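Side-chain contacts in 6-phosphogluconate dehydrogenase, NAD-binding (Geobacter metallireducens, PDB 3PEF), which probably reduces succinic semialdehyde to gamma-hydroxybutyrate with an NADP cofactor, as a member of the beta-hydroxyacid dehydrogenase family: residues 70-75 / 99-104; 103-108 / 114-119. The protein carries 2 engineered substitutions. One frame throughout, in Å; residues are numbered along the deposited sequence.

Interaction 1: residues 70-75 / 99-104; sequences AAEEVC and PATSQR. With NAP (NADP nicotinamide-adenine-dinucleotide phosphate), chain I.
Glu72 and Arg104 form a salt bridge between two helices in the Arg104 conformer described here, with Arg104 NH1 donating to Glu72 OE2 across 2.6 Å. A second conformer of Arg104 was also deposited, which makes the persistence of this bridge uncertain. The guanidinium nitrogen meets the oxygen nearly end-on to its C-O bond, at an N-H...O angle of 144°. NH1 to OE2 is the single hydrogen bond between the two groups, whose planes stand 71° apart, consistent with a one-point bridge and not a two-pronged one. In the same conformer Ala100 O lies over the centre of one guanidinium face, while Glu72 OE2 comes in at the edge, slightly tilted from the plane. Water 1 gives OE2 a second partner: it donates to Glu72 OE2 at 2.9 Å and to Thr101 OG1 at 2.7 Å, linking two oxygens that are 4.0 Å apart. Thr101 OG1 is also hydrogen-bonded to Asp98 at the start of its helix. Beneath the polar ends the packing is thin, with Glu72 CG 4.1 Å from Thr101 CG2. Beyond CG the Glu72 chain is fully extended (chi2 179°), which carries its carboxylate across to the second helix. On the cofactor side of 70-75, Glu73 OE1 accepts from N6A of NADP at 2.8 Å in a nearly straight bond, and Ala70 CB and Val74 CG2 lie against the adenine. Residues 70-75 and 99-104 thus belong to neighbouring helices of the Rossmann-type cofactor domain, where helix 68-76 turns Glu72 to Arg104 and Ala70, Glu73 and Val74 to the adenine.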
ATOM      1  N   ALA A  70     -25.884   0.438  12.909  1.00 22.52           N
ATOM      2  CA  ALA A  70     -27.115  -0.318  13.097  1.00 21.95           C
ATOM      3  C   ALA A  70     -27.241  -0.825  14.535  1.00 21.60           C
ATOM      4  O   ALA A  70     -28.283  -0.663  15.178  1.00 27.00           O
ATOM      5  CB  ALA A  70     -27.193  -1.471  12.112  1.00 22.50           C
ATOM      6  N   ALA A  71     -26.177  -1.445  15.040  1.00 18.87           N
ATOM      7  CA  ALA A  71     -26.190  -1.993  16.388  1.00 18.55           C
ATOM      8  C   ALA A  71     -26.569  -0.910  17.397  1.00 20.58           C
ATOM      9  O   ALA A  71     -27.320  -1.168  18.331  1.00 24.45           O
ATOM     10  CB  ALA A  71     -24.813  -2.610  16.748  1.00 21.79           C
ATOM     11  N   GLU A  72     -26.044   0.298  17.210  1.00 22.16           N
ATOM     12  CA  GLU A  72     -26.314   1.391  18.150  1.00 27.80           C
ATOM     13  C   GLU A  72     -27.720   1.947  17.989  1.00 27.30           C
ATOM     14  O   GLU A  72     -28.409   2.212  18.971  1.00 23.64           O
ATOM     15  CB  GLU A  72     -25.279   2.501  18.023  1.00 32.33           C
ATOM     16  CG  GLU A  72     -24.011   2.238  18.828  1.00 52.89           C
ATOM     17  CD  GLU A  72     -22.968   3.334  18.673  1.00 69.46           C
ATOM     18  OE1 GLU A  72     -23.196   4.265  17.869  1.00 77.46           O
ATOM     19  OE2 GLU A  72     -21.919   3.267  19.356  1.00 71.96           O
ATOM     20  N   GLU A  73     -28.156   2.122  16.752  1.00 22.37           N
ATOM     21  CA  GLU A  73     -29.513   2.610  16.539  1.00 25.69           C
ATOM     22  C   GLU A  73     -30.535   1.661  17.182  1.00 23.13           C
ATOM     23  O   GLU A  73     -31.466   2.093  17.849  1.00 26.96           O
ATOM     24  CB  GLU A  73     -29.811   2.805  15.050  1.00 31.04           C
ATOM     25  CG  GLU A  73     -31.202   3.359  14.805  1.00 49.77           C
ATOM     26  CD  GLU A  73     -31.414   3.842  13.380  1.00 61.62           C
ATOM     27  OE1 GLU A  73     -30.690   3.379  12.471  1.00 58.52           O
ATOM     28  OE2 GLU A  73     -32.317   4.688  13.176  1.00 67.78           O
ATOM     29  N   VAL A  74     -30.335   0.364  17.009  1.00 23.96           N
ATOM     30  CA  VAL A  74     -31.259  -0.606  17.573  1.00 25.47           C
ATOM     31  C   VAL A  74     -31.222  -0.593  19.096  1.00 27.35           C
ATOM     32  O   VAL A  74     -32.253  -0.752  19.749  1.00 31.67           O
ATOM     33  CB  VAL A  74     -30.983  -2.039  17.037  1.00 28.69           C
ATOM     34  CG1 VAL A  74     -31.794  -3.071  17.814  1.00 28.32           C
ATOM     35  CG2 VAL A  74     -31.305  -2.118  15.551  1.00 25.27           C
ATOM     36  N   CYS A  75     -30.038  -0.392  19.667  1.00 24.22           N
ATOM     37  CA  CYS A  75     -29.921  -0.361  21.118  1.00 20.72           C
ATOM     38  C   CYS A  75     -30.450   0.946  21.716  1.00 26.14           C
ATOM     39  O   CYS A  75     -31.290   0.927  22.623  1.00 25.18           O
ATOM     40  CB  CYS A  75     -28.467  -0.593  21.553  1.00 23.77           C
ATOM     41  SG  CYS A  75     -28.213  -0.468  23.362  1.00 33.32           S
ATOM     42  N   PRO A  99     -14.886  -3.271  19.218  1.00 19.84           N
ATOM     43  CA  PRO A  99     -14.937  -3.499  20.667  1.00 24.32           C
ATOM     44  C   PRO A  99     -15.622  -2.362  21.415  1.00 24.54           C
ATOM     45  O   PRO A  99     -16.394  -2.621  22.329  1.00 28.46           O
ATOM     46  CB  PRO A  99     -13.455  -3.539  21.076  1.00 25.34           C
ATOM     47  CG  PRO A  99     -12.722  -3.893  19.845  1.00 29.95           C
ATOM     48  CD  PRO A  99     -13.517  -3.349  18.686  1.00 24.99           C
ATOM     49  N   ALA A 100     -15.335  -1.113  21.069  1.00 22.66           N
ATOM     50  CA  ALA A 100     -15.888  -0.037  21.886  1.00 22.53           C
ATOM     51  C   ALA A 100     -17.408   0.053  21.722  1.00 27.64           C
ATOM     52  O   ALA A 100     -18.135   0.406  22.659  1.00 19.95           O
ATOM     53  CB  ALA A 100     -15.218   1.280  21.565  1.00 28.01           C
ATOM     54  N   THR A 101     -17.903  -0.275  20.530  1.00 19.21           N
ATOM     55  CA  THR A 101     -19.347  -0.299  20.340  1.00 22.43           C
ATOM     56  C   THR A 101     -20.017  -1.361  21.208  1.00 25.94           C
ATOM     57  O   THR A 101     -20.973  -1.071  21.921  1.00 25.92           O
ATOM     58  CB  THR A 101     -19.713  -0.545  18.877  1.00 22.34           C
ATOM     59  OG1 THR A 101     -19.293   0.581  18.109  1.00 24.06           O
ATOM     60  CG2 THR A 101     -21.206  -0.743  18.729  1.00 26.57           C
ATOM     61  N   SER A 102     -19.517  -2.590  21.162  1.00 26.33           N
ATOM     62  CA  SER A 102     -20.159  -3.645  21.933  1.00 32.61           C
ATOM     63  C   SER A 102     -20.058  -3.375  23.442  1.00 29.53           C
ATOM     64  O   SER A 102     -20.995  -3.649  24.192  1.00 28.21           O
ATOM     65  CB  SER A 102     -19.600  -5.017  21.576  1.00 31.92           C
ATOM     66  OG  SER A 102     -18.256  -5.117  21.980  1.00 34.43           O
ATOM     67  N   GLN A 103     -18.942  -2.803  23.888  1.00 24.06           N
ATOM     68  CA  GLN A 103     -18.800  -2.479  25.307  1.00 27.55           C
ATOM     69  C   GLN A 103     -19.803  -1.399  25.743  1.00 31.30           C
ATOM     70  O   GLN A 103     -20.407  -1.489  26.813  1.00 29.53           O
ATOM     71  CB  GLN A 103     -17.361  -2.049  25.619  1.00 32.44           C
ATOM     72  CG  GLN A 103     -16.341  -3.171  25.491  1.00 27.16           C
ATOM     73  CD  GLN A 103     -14.903  -2.666  25.528  1.00 39.60           C
ATOM     74  OE1 GLN A 103     -14.629  -1.511  25.219  1.00 43.18           O
ATOM     75  NE2 GLN A 103     -13.983  -3.538  25.910  1.00 41.37           N
ATOM     76  N   ARG A 104     -19.956  -0.388  24.892  1.00 31.04           N
ATOM     77  CA  ARG A 104     -20.905   0.707  25.072  0.59 33.49           C
ATOM     78  C   ARG A 104     -22.321   0.156  25.266  1.00 32.72           C
ATOM     79  O   ARG A 104     -23.047   0.512  26.206  1.00 27.71           O
ATOM     80  CB  ARG A 104     -20.849   1.564  23.801  0.59 37.16           C
ATOM     81  CG  ARG A 104     -21.483   2.940  23.840  0.59 38.39           C
ATOM     82  CD  ARG A 104     -21.154   3.692  22.531  0.59 36.26           C
ATOM     83  NE  ARG A 104     -19.723   3.982  22.426  0.59 32.17           N
ATOM     84  CZ  ARG A 104     -18.964   3.758  21.356  0.59 26.39           C
ATOM     85  NH1 ARG A 104     -19.478   3.235  20.250  0.59 24.81           N
ATOM     86  NH2 ARG A 104     -17.674   4.065  21.396  0.59 18.74           N
TER
HETATM   87  PA  NAP I 301     -27.362  -8.189   5.593  1.00 23.95           P
HETATM   88  O1A NAP I 301     -27.084  -6.983   4.783  1.00 21.04           O
HETATM   89  O2A NAP I 301     -28.052  -9.280   4.880  1.00 25.15           O
HETATM   90  O5B NAP I 301     -28.212  -7.794   6.893  1.00 27.28           O
HETATM   91  C5B NAP I 301     -27.978  -6.585   7.561  1.00 24.43           C
HETATM   92  C4B NAP I 301     -29.051  -6.462   8.628  1.00 24.13           C
HETATM   93  O4B NAP I 301     -28.824  -5.271   9.352  1.00 24.13           O
HETATM   94  C3B NAP I 301     -30.440  -6.339   8.007  1.00 21.32           C
HETATM   95  O3B NAP I 301     -31.313  -7.008   8.887  1.00 22.29           O
HETATM   96  C2B NAP I 301     -30.699  -4.848   8.074  1.00 22.45           C
HETATM   97  O2B NAP I 301     -32.054  -4.480   8.121  1.00 23.98           O
HETATM   98  C1B NAP I 301     -30.021  -4.533   9.394  1.00 22.25           C
HETATM   99  N9A NAP I 301     -29.781  -3.090   9.535  1.00 23.96           N
HETATM  100  C8A NAP I 301     -28.875  -2.339   8.827  1.00 26.45           C
HETATM  101  N7A NAP I 301     -28.973  -1.055   9.243  1.00 23.30           N
HETATM  102  C5A NAP I 301     -29.930  -0.981  10.189  1.00 22.16           C
HETATM  103  C6A NAP I 301     -30.404   0.081  10.941  1.00 24.96           C
HETATM  104  N6A NAP I 301     -29.903   1.296  10.762  1.00 25.41           N
HETATM  105  N1A NAP I 301     -31.405  -0.136  11.851  1.00 22.28           N
HETATM  106  C2A NAP I 301     -31.921  -1.408  12.027  1.00 25.97           C
HETATM  107  N3A NAP I 301     -31.435  -2.465  11.281  1.00 24.57           N
HETATM  108  C4A NAP I 301     -30.450  -2.252  10.383  1.00 18.16           C
HETATM  109  O3  NAP I 301     -25.954  -8.702   6.127  1.00 19.69           O
HETATM  110  PN  NAP I 301     -25.575  -9.988   6.970  1.00 22.33           P
HETATM  111  O1N NAP I 301     -24.529 -10.742   6.262  1.00 25.70           O
HETATM  112  O2N NAP I 301     -26.783 -10.703   7.428  1.00 18.17           O
HETATM  113  O5D NAP I 301     -24.908  -9.139   8.166  1.00 30.53           O
HETATM  114  C5D NAP I 301     -25.276  -9.234   9.516  1.00 27.42           C
HETATM  115  C4D NAP I 301     -23.983  -9.181  10.327  1.00 21.69           C
HETATM  116  O4D NAP I 301     -23.274 -10.396  10.264  1.00 24.93           O
HETATM  117  C3D NAP I 301     -23.010  -8.157   9.778  1.00 26.71           C
HETATM  118  O3D NAP I 301     -22.403  -7.576  10.912  1.00 20.80           O
HETATM  119  C2D NAP I 301     -22.011  -8.972   8.970  1.00 20.29           C
HETATM  120  O2D NAP I 301     -20.768  -8.329   8.929  1.00 26.17           O
HETATM  121  C1D NAP I 301     -21.942 -10.213   9.824  1.00 26.15           C
HETATM  122  N1N NAP I 301     -21.500 -11.474   9.190  1.00 26.12           N
HETATM  123  C2N NAP I 301     -21.849 -11.773   7.905  1.00 19.93           C
HETATM  124  C3N NAP I 301     -21.471 -12.988   7.339  1.00 23.61           C
HETATM  125  C7N NAP I 301     -21.901 -13.333   5.945  1.00 13.18           C
HETATM  126  O7N NAP I 301     -21.152 -14.289   5.279  1.00 24.16           O
HETATM  127  N7N NAP I 301     -22.945 -12.747   5.335  1.00 14.13           N
HETATM  128  C4N NAP I 301     -20.731 -13.914   8.082  1.00 21.05           C
HETATM  129  C5N NAP I 301     -20.407 -13.609   9.401  1.00 21.42           C
HETATM  130  C6N NAP I 301     -20.808 -12.393   9.954  1.00 24.11           C
HETATM  131  P2B NAP I 301     -32.945  -4.358   6.763  1.00 27.15           P
HETATM  132  O1X NAP I 301     -34.121  -3.464   7.130  1.00 28.82           O
HETATM  133  O2X NAP I 301     -32.102  -3.744   5.692  1.00 19.80           O
HETATM  134  O3X NAP I 301     -33.394  -5.724   6.326  1.00 26.87           O
HETATM  135  O   HOH W   1     -19.824   3.100  17.330  1.00 52.83           O

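Interaction 2: residues 103-108 / 114-119; sequences QRIGVA and GRFLEA. With EDO (1,2-ethanediol), chain N.
Gly106 of the helix and Phe116 of the strand mark the closest approach of the two backbones, their CA atoms only 5.1 Å apart. At that spacing the main chain of the helix lies directly against an aromatic ring. Gly106 CA sits over one face of Phe116, 3.3 Å from CD2 and 3.4 Å from CG, and Gly106 N stands 3.8 Å above the ring plane, over its centre. A carbon so near the face is consistent with a CH-pi contact from the glycine methylene. The Phe116 torsions account for the presentation: CG lies anti to the backbone N (chi1 180°), directing the ring at the helix, and chi2 of 81° turns its face to Gly106. Ile105 adds the remaining apolar contact. Its CG2 methyl reaches Phe116 CE1 at 3.6 Å, at a slant to the ring. From the sheet side, Tyr91 and Asp93 of strand 90-93 also touch Phe116, while Ile105 packs on Ala71 of helix 68-76. A molecule of 1,2-ethanediol, probably from the crystallisation liquor, borders the site. Its C1 carbon lies near the ring plane at the edge of Phe116, and its O1 donates to Phe116 O at 2.8 Å. Across the helix-strand junction itself the contact is made of glycine backbone, aromatic ring and aliphatic methyl, all buried. Its chemistry therefore implies cohesion through close van der Waals packing and ring-face contact, the side-chain-free position at Gly106 allowing the ring face to lie against the backbone of helix 99-111 and the helix to sit close to strand 115-122.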
ATOM      1  N   GLN A 103     -18.942  -2.803  23.888  1.00 24.06           N
ATOM      2  CA  GLN A 103     -18.800  -2.479  25.307  1.00 27.55           C
ATOM      3  C   GLN A 103     -19.803  -1.399  25.743  1.00 31.30           C
ATOM      4  O   GLN A 103     -20.407  -1.489  26.813  1.00 29.53           O
ATOM      5  CB  GLN A 103     -17.361  -2.049  25.619  1.00 32.44           C
ATOM      6  CG  GLN A 103     -16.341  -3.171  25.491  1.00 27.16           C
ATOM      7  CD  GLN A 103     -14.903  -2.666  25.528  1.00 39.60           C
ATOM      8  OE1 GLN A 103     -14.629  -1.511  25.219  1.00 43.18           O
ATOM      9  NE2 GLN A 103     -13.983  -3.538  25.910  1.00 41.37           N
ATOM     10  N   ARG A 104     -19.956  -0.388  24.892  1.00 31.04           N
ATOM     11  CA  ARG A 104     -20.905   0.707  25.072  0.59 33.49           C
ATOM     12  C   ARG A 104     -22.321   0.156  25.266  1.00 32.72           C
ATOM     13  O   ARG A 104     -23.047   0.512  26.206  1.00 27.71           O
ATOM     14  CB  ARG A 104     -20.849   1.564  23.801  0.59 37.16           C
ATOM     15  CG  ARG A 104     -21.483   2.940  23.840  0.59 38.39           C
ATOM     16  CD  ARG A 104     -21.154   3.692  22.531  0.59 36.26           C
ATOM     17  NE  ARG A 104     -19.723   3.982  22.426  0.59 32.17           N
ATOM     18  CZ  ARG A 104     -18.964   3.758  21.356  0.59 26.39           C
ATOM     19  NH1 ARG A 104     -19.478   3.235  20.250  0.59 24.81           N
ATOM     20  NH2 ARG A 104     -17.674   4.065  21.396  0.59 18.74           N
ATOM     21  N   ILE A 105     -22.718  -0.709  24.338  1.00 27.02           N
ATOM     22  CA  ILE A 105     -24.023  -1.317  24.401  1.00 20.12           C
ATOM     23  C   ILE A 105     -24.194  -2.136  25.684  1.00 28.30           C
ATOM     24  O   ILE A 105     -25.191  -1.997  26.406  1.00 28.24           O
ATOM     25  CB  ILE A 105     -24.261  -2.218  23.173  1.00 24.46           C
ATOM     26  CG1 ILE A 105     -24.488  -1.353  21.930  1.00 21.10           C
ATOM     27  CG2 ILE A 105     -25.446  -3.114  23.417  1.00 20.66           C
ATOM     28  CD1 ILE A 105     -24.279  -2.108  20.611  1.00 25.77           C
ATOM     29  N   GLY A 106     -23.223  -2.995  25.963  1.00 25.81           N
ATOM     30  CA  GLY A 106     -23.284  -3.835  27.145  1.00 21.54           C
ATOM     31  C   GLY A 106     -23.421  -3.044  28.432  1.00 29.60           C
ATOM     32  O   GLY A 106     -24.175  -3.431  29.319  1.00 32.77           O
ATOM     33  N   VAL A 107     -22.693  -1.935  28.539  1.00 30.68           N
ATOM     34  CA  VAL A 107     -22.777  -1.084  29.723  1.00 30.39           C
ATOM     35  C   VAL A 107     -24.155  -0.450  29.868  1.00 36.30           C
ATOM     36  O   VAL A 107     -24.706  -0.395  30.979  1.00 29.98           O
ATOM     37  CB  VAL A 107     -21.705   0.018  29.724  1.00 35.79           C
ATOM     38  CG1 VAL A 107     -21.996   1.044  30.832  1.00 35.93           C
ATOM     39  CG2 VAL A 107     -20.299  -0.595  29.897  1.00 28.51           C
ATOM     40  N   ALA A 108     -24.715   0.026  28.752  1.00 33.62           N
ATOM     41  CA  ALA A 108     -26.037   0.637  28.802  1.00 30.25           C
ATOM     42  C   ALA A 108     -27.074  -0.430  29.151  1.00 29.47           C
ATOM     43  O   ALA A 108     -27.969  -0.191  29.967  1.00 32.49           O
ATOM     44  CB  ALA A 108     -26.382   1.368  27.490  1.00 21.73           C
ATOM     45  N   GLY A 114     -30.487  -5.310  32.652  1.00 35.08           N
ATOM     46  CA  GLY A 114     -30.415  -6.494  31.811  1.00 37.08           C
ATOM     47  C   GLY A 114     -29.005  -7.071  31.783  1.00 33.19           C
ATOM     48  O   GLY A 114     -28.103  -6.552  32.441  1.00 30.10           O
ATOM     49  N   ARG A 115     -28.810  -8.144  31.025  1.00 27.97           N
ATOM     50  CA  ARG A 115     -27.487  -8.756  30.904  1.00 29.95           C
ATOM     51  C   ARG A 115     -27.035  -8.743  29.446  1.00 32.21           C
ATOM     52  O   ARG A 115     -27.866  -8.782  28.536  1.00 29.03           O
ATOM     53  CB  ARG A 115     -27.498 -10.175  31.483  1.00 28.60           C
ATOM     54  CG  ARG A 115     -27.688 -10.198  33.026  1.00 39.54           C
ATOM     55  CD  ARG A 115     -27.893 -11.612  33.569  1.00 41.63           C
ATOM     56  NE  ARG A 115     -28.980 -12.284  32.861  1.00 52.65           N
ATOM     57  CZ  ARG A 115     -29.027 -13.592  32.624  1.00 56.46           C
ATOM     58  NH1 ARG A 115     -28.048 -14.378  33.046  1.00 55.14           N
ATOM     59  NH2 ARG A 115     -30.053 -14.111  31.960  1.00 58.78           N
ATOM     60  N   PHE A 116     -25.724  -8.674  29.216  1.00 29.80           N
ATOM     61  CA  PHE A 116     -25.228  -8.549  27.848  1.00 30.24           C
ATOM     62  C   PHE A 116     -24.059  -9.465  27.493  1.00 33.96           C
ATOM     63  O   PHE A 116     -23.159  -9.670  28.304  1.00 33.83           O
ATOM     64  CB  PHE A 116     -24.836  -7.108  27.550  1.00 24.20           C
ATOM     65  CG  PHE A 116     -24.309  -6.911  26.168  1.00 25.63           C
ATOM     66  CD1 PHE A 116     -25.175  -6.790  25.098  1.00 23.24           C
ATOM     67  CD2 PHE A 116     -22.944  -6.875  25.928  1.00 28.82           C
ATOM     68  CE1 PHE A 116     -24.686  -6.620  23.818  1.00 25.34           C
ATOM     69  CE2 PHE A 116     -22.454  -6.694  24.659  1.00 27.76           C
ATOM     70  CZ  PHE A 116     -23.326  -6.563  23.600  1.00 27.43           C
ATOM     71  N   LEU A 117     -24.086  -9.982  26.263  1.00 31.69           N
ATOM     72  CA  LEU A 117     -23.077 -10.901  25.730  1.00 26.60           C
ATOM     73  C   LEU A 117     -22.879 -10.482  24.282  1.00 28.69           C
ATOM     74  O   LEU A 117     -23.853 -10.312  23.557  1.00 31.53           O
ATOM     75  CB  LEU A 117     -23.639 -12.329  25.725  1.00 24.29           C
ATOM     76  CG  LEU A 117     -22.934 -13.669  26.045  1.00 32.35           C
ATOM     77  CD1 LEU A 117     -23.339 -14.766  25.058  1.00 27.09           C
ATOM     78  CD2 LEU A 117     -21.409 -13.627  26.228  1.00 23.46           C
ATOM     79  N   GLU A 118     -21.646 -10.302  23.838  1.00 24.55           N
ATOM     80  CA  GLU A 118     -21.433 -10.167  22.397  1.00 29.24           C
ATOM     81  C   GLU A 118     -21.099 -11.543  21.888  1.00 29.60           C
ATOM     82  O   GLU A 118     -20.429 -12.294  22.579  1.00 30.41           O
ATOM     83  CB  GLU A 118     -20.291  -9.213  22.068  1.00 24.98           C
ATOM     84  CG  GLU A 118     -18.925  -9.701  22.512  1.00 28.00           C
ATOM     85  CD  GLU A 118     -17.815  -8.754  22.089  1.00 32.09           C
ATOM     86  OE1 GLU A 118     -16.667  -8.935  22.539  1.00 33.02           O
ATOM     87  OE2 GLU A 118     -18.085  -7.823  21.304  1.00 38.67           O
ATOM     88  N   ALA A 119     -21.570 -11.895  20.697  1.00 20.45           N
ATOM     89  CA  ALA A 119     -21.163 -13.170  20.111  1.00 20.59           C
ATOM     90  C   ALA A 119     -21.142 -13.134  18.593  1.00 21.78           C
ATOM     91  O   ALA A 119     -21.977 -13.761  17.946  1.00 24.63           O
ATOM     92  CB  ALA A 119     -22.051 -14.318  20.636  1.00 23.45           C
TER
HETATM   93  C1  EDO N 292     -21.389  -7.176  29.863  1.00 49.67           C
HETATM   94  O1  EDO N 292     -22.456  -7.942  30.423  1.00 48.25           O
HETATM   95  C2  EDO N 292     -21.699  -5.684  29.916  1.00 44.37           C
HETATM   96  O2  EDO N 292     -20.514  -4.979  29.531  1.00 48.40           O

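Overall arrangement
From the N terminus, residues 70-75 on helix 68-76 come first, and interaction 1 closes a loop of 23 residues, passing through strand 90-93, when the chain reaches 99-104. Interaction 2 begins on the same helix, sharing Gln103 and Arg104, and closes a short five-residue loop at 114-119. The loops neither nest nor cross; they follow one another, with helix 99-111 as the common element. That helix meets helix 68-76 in interaction 1 and the strand of its own beta-alpha-beta unit in interaction 2. A probable hydrogen bond from Ser102 to Glu118 and packing of Cys75 on Ile105 connect the two contacts, tying two helices to the parallel part of the Rossmann sheet.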